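Local coordinates for PixA inclusion body protein (Burkholderia cenocepacia, PDB 4LZK) that is of unknown function but belongs to the PixA family of inclusion body proteins and occurs here in an assembly of six protein chains, at residues Thr28-Ile31 and Lys32-His35; Ser39-Ala42 and Gln43-Thr46; Leu74-Asn77 and Val78-Val82. One frame throughout, in Å; residues are numbered along the deposited sequence.

Interaction 1 (Thr28-Ile31 and Lys32-His35); sequences TNYI and KRSH
Lys32 starts the second turn of the helix, its backbone N bonded to Thr28 O at 3.0 Å. CG, beside its own backbone N, rests against Thr28 O, and the bend at chi3 (-47°) then turns CE and NZ toward Asn29, where NZ makes a weak bond to OD1 (3.4 Å). The ammonium's main partner is Asp95, which also accepts a hydrogen bond from Thr28 OG1. Arg33 N bonds to Asn29 O at 3.2 Å, and its bent chain lays the guanidinium over the same oxygen; NH2 meets the edge of the Tyr30 ring, 4.0 Å from CD1. A small residue suits the next place: Ser34 OG, turned between its own N and carbonyl carbon (chi1 62°), lies over the ring centre of Tyr30. It also donates to Tyr30 O (2.9 Å) from above the carbonyl plane, so that oxygen is gripped by both OG and N of Ser34. The Tyr30 hydroxyl bonds to Tyr30 of the second subunit. His35 leaves the helical conformation, yet its N still reaches Ile31 O at 2.7 Å. Asp27 OD1, just before the helix, accepts from Tyr30 N. This is a short alpha-helix whose last turn is closed by serine.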
ATOM      1  N   THR C  28      -9.812 -19.057  -5.617  1.00 15.94           N
ATOM      2  CA  THR C  28      -9.942 -20.307  -6.301  1.00 16.80           C
ATOM      3  C   THR C  28     -10.623 -20.120  -7.650  1.00 16.85           C
ATOM      4  O   THR C  28     -10.311 -20.804  -8.589  1.00 22.77           O
ATOM      5  CB  THR C  28     -10.622 -21.399  -5.429  1.00 17.49           C
ATOM      6  OG1 THR C  28     -11.894 -20.939  -4.940  1.00 17.42           O
ATOM      7  CG2 THR C  28      -9.702 -21.795  -4.314  1.00 18.31           C
ATOM      8  N   ASN C  29     -11.576 -19.181  -7.754  1.00 19.81           N
ATOM      9  CA  ASN C  29     -12.199 -18.873  -9.054  1.00 19.28           C
ATOM     10  C   ASN C  29     -11.200 -18.363 -10.080  1.00 19.58           C
ATOM     11  O   ASN C  29     -11.253 -18.711 -11.254  1.00 18.53           O
ATOM     12  CB  ASN C  29     -13.349 -17.916  -8.883  1.00 22.28           C
ATOM     13  CG  ASN C  29     -14.564 -18.599  -8.230  1.00 29.03           C
ATOM     14  OD1 ASN C  29     -14.697 -19.818  -8.292  1.00 28.04           O
ATOM     15  ND2 ASN C  29     -15.423 -17.817  -7.586  1.00 32.70           N
ATOM     16  N   TYR C  30     -10.285 -17.535  -9.649  1.00 17.13           N
ATOM     17  CA  TYR C  30      -9.257 -17.057 -10.509  1.00 22.09           C
ATOM     18  C   TYR C  30      -8.349 -18.195 -10.997  1.00 23.10           C
ATOM     19  O   TYR C  30      -8.005 -18.282 -12.220  1.00 22.41           O
ATOM     20  CB  TYR C  30      -8.433 -15.991  -9.803  1.00 26.63           C
ATOM     21  CG  TYR C  30      -7.334 -15.531 -10.707  1.00 38.32           C
ATOM     22  CD1 TYR C  30      -7.626 -15.200 -12.027  1.00 43.49           C
ATOM     23  CD2 TYR C  30      -6.001 -15.502 -10.298  1.00 42.71           C
ATOM     24  CE1 TYR C  30      -6.637 -14.827 -12.899  1.00 51.01           C
ATOM     25  CE2 TYR C  30      -5.009 -15.115 -11.165  1.00 51.69           C
ATOM     26  CZ  TYR C  30      -5.335 -14.770 -12.468  1.00 57.49           C
ATOM     27  OH  TYR C  30      -4.376 -14.373 -13.378  1.00 71.87           O
ATOM     28  N   ILE C  31      -7.960 -19.087 -10.079  1.00 19.39           N
ATOM     29  CA  ILE C  31      -7.132 -20.224 -10.436  1.00 21.77           C
ATOM     30  C   ILE C  31      -7.803 -21.110 -11.482  1.00 19.16           C
ATOM     31  O   ILE C  31      -7.205 -21.546 -12.463  1.00 20.66           O
ATOM     32  CB  ILE C  31      -6.882 -21.159  -9.201  1.00 22.20           C
ATOM     33  CG1 ILE C  31      -6.238 -20.408  -8.039  1.00 28.34           C
ATOM     34  CG2 ILE C  31      -5.989 -22.301  -9.559  1.00 22.02           C
ATOM     35  CD1 ILE C  31      -5.193 -19.533  -8.470  1.00 28.11           C
ATOM     36  N   LYS C  32      -9.044 -21.409 -11.241  1.00 18.18           N
ATOM     37  CA  LYS C  32      -9.770 -22.329 -12.105  1.00 20.35           C
ATOM     38  C   LYS C  32      -9.889 -21.745 -13.520  1.00 23.90           C
ATOM     39  O   LYS C  32      -9.782 -22.493 -14.501  1.00 24.79           O
ATOM     40  CB  LYS C  32     -11.181 -22.627 -11.517  1.00 21.41           C
ATOM     41  CG  LYS C  32     -11.151 -23.667 -10.428  1.00 23.44           C
ATOM     42  CD  LYS C  32     -12.547 -24.077  -9.896  1.00 25.79           C
ATOM     43  CE  LYS C  32     -13.403 -22.885  -9.616  1.00 26.00           C
ATOM     44  NZ  LYS C  32     -14.719 -23.193  -8.934  1.00 31.55           N
ATOM     45  N   ARG C  33     -10.096 -20.436 -13.624  1.00 23.99           N
ATOM     46  CA  ARG C  33     -10.118 -19.762 -14.934  1.00 26.70           C
ATOM     47  C   ARG C  33      -8.735 -19.702 -15.595  1.00 26.36           C
ATOM     48  O   ARG C  33      -8.594 -19.850 -16.797  1.00 25.28           O
ATOM     49  CB  ARG C  33     -10.641 -18.313 -14.827  1.00 27.36           C
ATOM     50  CG  ARG C  33     -12.130 -18.191 -14.534  1.00 32.29           C
ATOM     51  CD  ARG C  33     -12.593 -16.748 -14.665  1.00 33.17           C
ATOM     52  NE  ARG C  33     -11.919 -15.912 -13.686  1.00 37.68           N
ATOM     53  CZ  ARG C  33     -12.363 -15.619 -12.468  1.00 36.56           C
ATOM     54  NH1 ARG C  33     -13.516 -16.131 -12.021  1.00 37.29           N
ATOM     55  NH2 ARG C  33     -11.635 -14.823 -11.702  1.00 32.75           N
ATOM     56  N   SER C  34      -7.716 -19.428 -14.827  1.00 21.30           N
ATOM     57  CA  SER C  34      -6.393 -19.247 -15.450  1.00 24.02           C
ATOM     58  C   SER C  34      -5.586 -20.553 -15.598  1.00 22.74           C
ATOM     59  O   SER C  34      -4.618 -20.562 -16.352  1.00 21.91           O
ATOM     60  CB  SER C  34      -5.594 -18.164 -14.710  1.00 23.95           C
ATOM     61  OG  SER C  34      -5.385 -18.596 -13.384  1.00 29.15           O
ATOM     62  N   HIS C  35      -5.961 -21.619 -14.872  1.00 20.83           N
ATOM     63  CA  HIS C  35      -5.302 -22.915 -14.907  1.00 21.06           C
ATOM     64  C   HIS C  35      -6.250 -24.038 -15.099  1.00 21.35           C
ATOM     65  O   HIS C  35      -6.403 -24.878 -14.204  1.00 21.92           O
ATOM     66  CB  HIS C  35      -4.483 -23.159 -13.613  1.00 20.54           C
ATOM     67  CG  HIS C  35      -3.398 -22.163 -13.438  1.00 21.49           C
ATOM     68  ND1 HIS C  35      -3.606 -20.956 -12.815  1.00 24.95           N
ATOM     69  CD2 HIS C  35      -2.127 -22.149 -13.883  1.00 21.83           C
ATOM     70  CE1 HIS C  35      -2.480 -20.259 -12.833  1.00 25.29           C
ATOM     71  NE2 HIS C  35      -1.564 -20.958 -13.476  1.00 24.99           N
TER

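Interaction 2 (Ser39-Ala42 and Gln43-Thr46); sequences SLNA and QNPT
The hydroxyl of Ser39 works in two directions at once: OG accepts from Asn41 N at 3.2 Å and donates to Asn44 O at 2.7 Å, bridging the loop from inside. OG stands anti to the backbone N (chi1 173°), which leads it across to the far limb, where it meets the carbonyl of Asn44 from above its plane. A short hydroxyl side chain suits this place because it can give and take within one small space. The backbone N of Ser39 is held as well, by Thr46 OG1 at 2.8 Å, so a second hydroxyl residue ties the two ends of the loop together.

Between these ties the chain reverses from Asn41 to Asn44. Asn44 N bonds to Asn41 O at 2.7 Å, closing the turn, and Asn41 OD1 takes Gln43 N at 2.9 Å from well above the amide plane. Asparagine suits the first position of the turn, since its short amide can curl back over it; its ND2 lies 3.6 Å from Asn44 CB, with the two amide planes 28° apart. Pro45, which has no N-H to offer, sets CD against Ala42 O and lies on Phe179.

Ala42 O receives Tyr100 OH, Thr46 pairs through its backbone with Tyr177 and Phe179, and Gln43 makes backbone bonds to the fourth subunit. The whole is a surface loop built of an ST turn at Ser39 followed by a type I beta turn from Asn41 to Asn44, whose Asn41 side chain adds an Asx turn, leading into strand 46-47.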
ATOM      1  N   SER C  39      -2.005 -29.838 -12.805  1.00 24.71           N
ATOM      2  CA  SER C  39      -1.469 -31.155 -12.450  1.00 23.88           C
ATOM      3  C   SER C  39      -2.405 -31.901 -11.505  1.00 25.48           C
ATOM      4  O   SER C  39      -3.012 -31.319 -10.608  1.00 24.62           O
ATOM      5  CB  SER C  39      -0.103 -30.948 -11.846  1.00 23.97           C
ATOM      6  OG  SER C  39       0.446 -32.100 -11.322  1.00 24.64           O
ATOM      7  N   LEU C  40      -2.560 -33.205 -11.715  1.00 23.35           N
ATOM      8  CA  LEU C  40      -3.280 -34.015 -10.770  1.00 24.07           C
ATOM      9  C   LEU C  40      -2.340 -34.945 -10.075  1.00 25.11           C
ATOM     10  O   LEU C  40      -2.777 -35.915  -9.499  1.00 24.74           O
ATOM     11  CB  LEU C  40      -4.428 -34.777 -11.414  1.00 29.10           C
ATOM     12  CG  LEU C  40      -5.302 -33.937 -12.325  1.00 34.83           C
ATOM     13  CD1 LEU C  40      -6.139 -34.854 -13.247  1.00 37.42           C
ATOM     14  CD2 LEU C  40      -6.175 -32.957 -11.537  1.00 36.04           C
ATOM     15  N   ASN C  41      -1.044 -34.657 -10.141  1.00 24.65           N
ATOM     16  CA  ASN C  41      -0.049 -35.331  -9.363  1.00 25.31           C
ATOM     17  C   ASN C  41       0.512 -34.424  -8.203  1.00 25.34           C
ATOM     18  O   ASN C  41       1.235 -33.467  -8.437  1.00 21.79           O
ATOM     19  CB  ASN C  41       1.071 -35.706 -10.287  1.00 27.60           C
ATOM     20  CG  ASN C  41       2.236 -36.314  -9.564  1.00 31.27           C
ATOM     21  OD1 ASN C  41       2.186 -36.573  -8.361  1.00 35.27           O
ATOM     22  ND2 ASN C  41       3.320 -36.454 -10.262  1.00 37.92           N
ATOM     23  N   ALA C  42       0.196 -34.765  -6.988  1.00 23.67           N
ATOM     24  CA  ALA C  42       0.547 -33.921  -5.831  1.00 25.37           C
ATOM     25  C   ALA C  42       2.016 -33.813  -5.607  1.00 26.80           C
ATOM     26  O   ALA C  42       2.495 -32.917  -4.881  1.00 24.27           O
ATOM     27  CB  ALA C  42      -0.136 -34.455  -4.602  1.00 24.92           C
ATOM     28  N   GLN C  43       2.795 -34.688  -6.223  1.00 26.23           N
ATOM     29  CA  GLN C  43       4.238 -34.551  -6.104  1.00 27.02           C
ATOM     30  C   GLN C  43       4.759 -33.590  -7.132  1.00 25.24           C
ATOM     31  O   GLN C  43       5.941 -33.256  -7.133  1.00 24.46           O
ATOM     32  CB  GLN C  43       4.952 -35.899  -6.255  1.00 34.55           C
ATOM     33  CG  GLN C  43       4.480 -36.948  -5.266  1.00 42.03           C
ATOM     34  CD  GLN C  43       5.176 -38.286  -5.476  1.00 54.99           C
ATOM     35  OE1 GLN C  43       4.539 -39.363  -5.480  1.00 63.68           O
ATOM     36  NE2 GLN C  43       6.495 -38.227  -5.684  1.00 61.75           N
ATOM     37  N   ASN C  44       3.896 -33.142  -8.027  1.00 21.82           N
ATOM     38  CA  ASN C  44       4.304 -32.223  -9.058  1.00 26.22           C
ATOM     39  C   ASN C  44       3.286 -31.110  -9.228  1.00 22.33           C
ATOM     40  O   ASN C  44       2.632 -31.001 -10.300  1.00 22.85           O
ATOM     41  CB  ASN C  44       4.383 -32.971 -10.384  1.00 32.46           C
ATOM     42  CG  ASN C  44       5.708 -32.793 -11.042  1.00 44.96           C
ATOM     43  OD1 ASN C  44       6.685 -33.456 -10.659  1.00 52.76           O
ATOM     44  ND2 ASN C  44       5.785 -31.884 -12.017  1.00 50.73           N
ATOM     45  N   PRO C  45       3.196 -30.198  -8.239  1.00 17.38           N
ATOM     46  CA  PRO C  45       2.117 -29.204  -8.293  1.00 16.22           C
ATOM     47  C   PRO C  45       2.316 -28.119  -9.329  1.00 16.00           C
ATOM     48  O   PRO C  45       3.450 -27.830  -9.714  1.00 14.47           O
ATOM     49  CB  PRO C  45       2.125 -28.607  -6.845  1.00 18.88           C
ATOM     50  CG  PRO C  45       3.581 -28.744  -6.452  1.00 17.46           C
ATOM     51  CD  PRO C  45       3.940 -30.133  -6.978  1.00 17.91           C
ATOM     52  N   THR C  46       1.196 -27.565  -9.796  1.00 14.22           N
ATOM     53  CA  THR C  46       1.182 -26.490 -10.763  1.00 15.65           C
ATOM     54  C   THR C  46       1.496 -25.107 -10.103  1.00 16.00           C
ATOM     55  O   THR C  46       0.875 -24.698  -9.179  1.00 13.39           O
ATOM     56  CB  THR C  46      -0.130 -26.430 -11.513  1.00 16.60           C
ATOM     57  OG1 THR C  46      -0.279 -27.625 -12.326  1.00 18.83           O
ATOM     58  CG2 THR C  46      -0.230 -25.205 -12.360  1.00 16.61           C
TER

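Interaction 3 (Leu74-Asn77 and Val78-Val82); sequences LKLN and VGDKV
Asp80 OD2 is gripped twice by Asn77, from the side-chain ND2 at 2.8 Å and from the backbone N at 3.0 Å. Asn77 CG stands beside its own backbone N (chi1 -43°), which keeps ND2 near that N and lets both reach the one oxygen. ND2 comes in on the syn lone pair, with the oxygen close to the amide plane of Asn77, whereas the backbone N meets it from above the carboxylate plane. The amide and carboxylate planes are 75° apart. The backbone adds Asp80 N to Asn77 O at 2.9 Å, which closes the turn. Gly79 takes a positive phi of 106°, at which a CB would jam against the preceding carbonyl oxygen, so glycine fits here.

Leu76 CB lies 3.6 Å from Asp80 OD2 and so borders the carboxylate, while its CD1 makes the apolar contact with Val82 CG1 at 3.6 Å, the two side chains crossing at about a right angle. Branched apolar residues suit this buried flank, where Leu76 also touches Ile20 and Ala186.

The polar pair is steadied from outside, since Gln18 N bonds to Asp80 OD1, Pro61 O accepts from Asn77 ND2, and Ser106 of the fifth subunit bonds to Asn77 OD1. This is a type II beta turn braced by an Asn-Asp pair, joining strands 72-76 and 81-88 of different sheets, consistent with a cupredoxin-like beta sandwich.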
ATOM      1  N   LEU C  74       7.217 -11.312   4.815  1.00 14.09           N
ATOM      2  CA  LEU C  74       7.164 -11.368   6.276  1.00 14.76           C
ATOM      3  C   LEU C  74       8.549 -11.085   6.844  1.00 15.19           C
ATOM      4  O   LEU C  74       9.558 -11.574   6.336  1.00 15.63           O
ATOM      5  CB  LEU C  74       6.750 -12.754   6.725  1.00 16.08           C
ATOM      6  CG  LEU C  74       6.544 -13.002   8.182  1.00 17.63           C
ATOM      7  CD1 LEU C  74       5.409 -12.207   8.826  1.00 18.29           C
ATOM      8  CD2 LEU C  74       6.345 -14.520   8.427  1.00 18.03           C
ATOM      9  N   LYS C  75       8.593 -10.278   7.871  1.00 15.60           N
ATOM     10  CA  LYS C  75       9.868 -10.046   8.570  1.00 19.78           C
ATOM     11  C   LYS C  75       9.637 -10.281   9.998  1.00 18.46           C
ATOM     12  O   LYS C  75       8.767  -9.674  10.574  1.00 21.62           O
ATOM     13  CB  LYS C  75      10.367  -8.639   8.376  1.00 24.18           C
ATOM     14  CG  LYS C  75      10.832  -8.394   6.977  1.00 27.64           C
ATOM     15  CD  LYS C  75      10.769  -6.949   6.679  1.00 35.93           C
ATOM     16  CE  LYS C  75      11.749  -6.529   5.612  1.00 41.25           C
ATOM     17  NZ  LYS C  75      13.035  -6.155   6.292  1.00 46.53           N
ATOM     18  N   LEU C  76      10.411 -11.155  10.611  1.00 16.40           N
ATOM     19  CA  LEU C  76      10.171 -11.435  12.006  1.00 16.88           C
ATOM     20  C   LEU C  76      11.499 -11.703  12.795  1.00 16.59           C
ATOM     21  O   LEU C  76      12.569 -11.497  12.265  1.00 15.88           O
ATOM     22  CB  LEU C  76       9.152 -12.564  12.134  1.00 17.68           C
ATOM     23  CG  LEU C  76       9.579 -14.042  11.984  1.00 21.61           C
ATOM     24  CD1 LEU C  76       8.379 -14.967  11.680  1.00 24.42           C
ATOM     25  CD2 LEU C  76      10.645 -14.322  11.012  1.00 23.42           C
ATOM     26  N   ASN C  77      11.388 -12.083  14.043  1.00 18.82           N
ATOM     27  CA  ASN C  77      12.554 -12.336  14.902  1.00 18.41           C
ATOM     28  C   ASN C  77      12.954 -13.811  14.919  1.00 19.02           C
ATOM     29  O   ASN C  77      12.078 -14.675  15.029  1.00 13.27           O
ATOM     30  CB  ASN C  77      12.314 -11.838  16.338  1.00 20.78           C
ATOM     31  CG  ASN C  77      11.648 -10.479  16.387  1.00 22.64           C
ATOM     32  OD1 ASN C  77      12.348  -9.448  16.407  1.00 25.22           O
ATOM     33  ND2 ASN C  77      10.256 -10.462  16.411  1.00 22.45           N
ATOM     34  N   VAL C  78      14.256 -14.117  14.788  1.00 16.20           N
ATOM     35  CA  VAL C  78      14.684 -15.460  15.138  1.00 17.42           C
ATOM     36  C   VAL C  78      14.074 -15.867  16.492  1.00 15.35           C
ATOM     37  O   VAL C  78      14.152 -15.125  17.474  1.00 15.77           O
ATOM     38  CB  VAL C  78      16.221 -15.544  15.200  1.00 18.07           C
ATOM     39  CG1 VAL C  78      16.681 -16.881  15.765  1.00 18.79           C
ATOM     40  CG2 VAL C  78      16.783 -15.259  13.870  1.00 16.54           C
ATOM     41  N   GLY C  79      13.527 -17.046  16.594  1.00 13.84           N
ATOM     42  CA  GLY C  79      12.788 -17.434  17.767  1.00 13.49           C
ATOM     43  C   GLY C  79      11.271 -17.492  17.601  1.00 13.98           C
ATOM     44  O   GLY C  79      10.624 -18.271  18.264  1.00 12.05           O
ATOM     45  N   ASP C  80      10.705 -16.642  16.735  1.00 14.75           N
ATOM     46  CA  ASP C  80       9.273 -16.543  16.554  1.00 14.62           C
ATOM     47  C   ASP C  80       8.769 -17.824  15.915  1.00 17.02           C
ATOM     48  O   ASP C  80       9.378 -18.346  14.961  1.00 16.12           O
ATOM     49  CB  ASP C  80       8.911 -15.337  15.685  1.00 14.83           C
ATOM     50  CG  ASP C  80       9.192 -13.957  16.419  1.00 18.02           C
ATOM     51  OD1 ASP C  80       9.563 -14.009  17.652  1.00 20.15           O
ATOM     52  OD2 ASP C  80       9.094 -12.871  15.756  1.00 17.33           O
ATOM     53  N   LYS C  81       7.655 -18.311  16.460  1.00 18.17           N
ATOM     54  CA  LYS C  81       6.924 -19.408  15.909  1.00 18.76           C
ATOM     55  C   LYS C  81       5.928 -18.925  14.838  1.00 15.32           C
ATOM     56  O   LYS C  81       5.424 -17.814  14.923  1.00 13.92           O
ATOM     57  CB  LYS C  81       6.137 -20.095  17.027  1.00 23.22           C
ATOM     58  CG  LYS C  81       7.060 -20.382  18.218  1.00 34.03           C
ATOM     59  CD  LYS C  81       6.554 -21.465  19.181  1.00 40.03           C
ATOM     60  CE  LYS C  81       5.833 -20.903  20.429  1.00 45.64           C
ATOM     61  NZ  LYS C  81       4.957 -21.951  21.054  1.00 48.66           N
ATOM     62  N   VAL C  82       5.654 -19.754  13.840  1.00 14.73           N
ATOM     63  CA  VAL C  82       4.646 -19.363  12.814  1.00 15.24           C
ATOM     64  C   VAL C  82       3.688 -20.527  12.628  1.00 13.33           C
ATOM     65  O   VAL C  82       4.045 -21.670  12.981  1.00 11.96           O
ATOM     66  CB  VAL C  82       5.228 -18.941  11.488  1.00 15.94           C
ATOM     67  CG1 VAL C  82       6.065 -17.684  11.623  1.00 17.11           C
ATOM     68  CG2 VAL C  82       6.038 -20.082  10.854  1.00 18.32           C
TER

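Overall arrangement
The three contacts follow one another along the chain without interleaving. Interactions 1 and 2 are neighbours, their centres about 16 Å apart, and they touch where His35 CD2 packs on Thr46 CG2 at 3.9 Å. Interaction 3 lies far off, about 32 Å from interaction 1, centre to centre, on the opposite side of the chain's middle, and about 30 Å from interaction 2. Strand 172-186 links them all: Phe178 meets Ile31 and Thr46, while Gln183 and Ala185 pair with Leu74 further along. Each contact also meets other subunits, the second and third at 28-35, the fourth at 39-46 and the fifth at 74-82, so these local turns and the helix take part in the six-chain assembly.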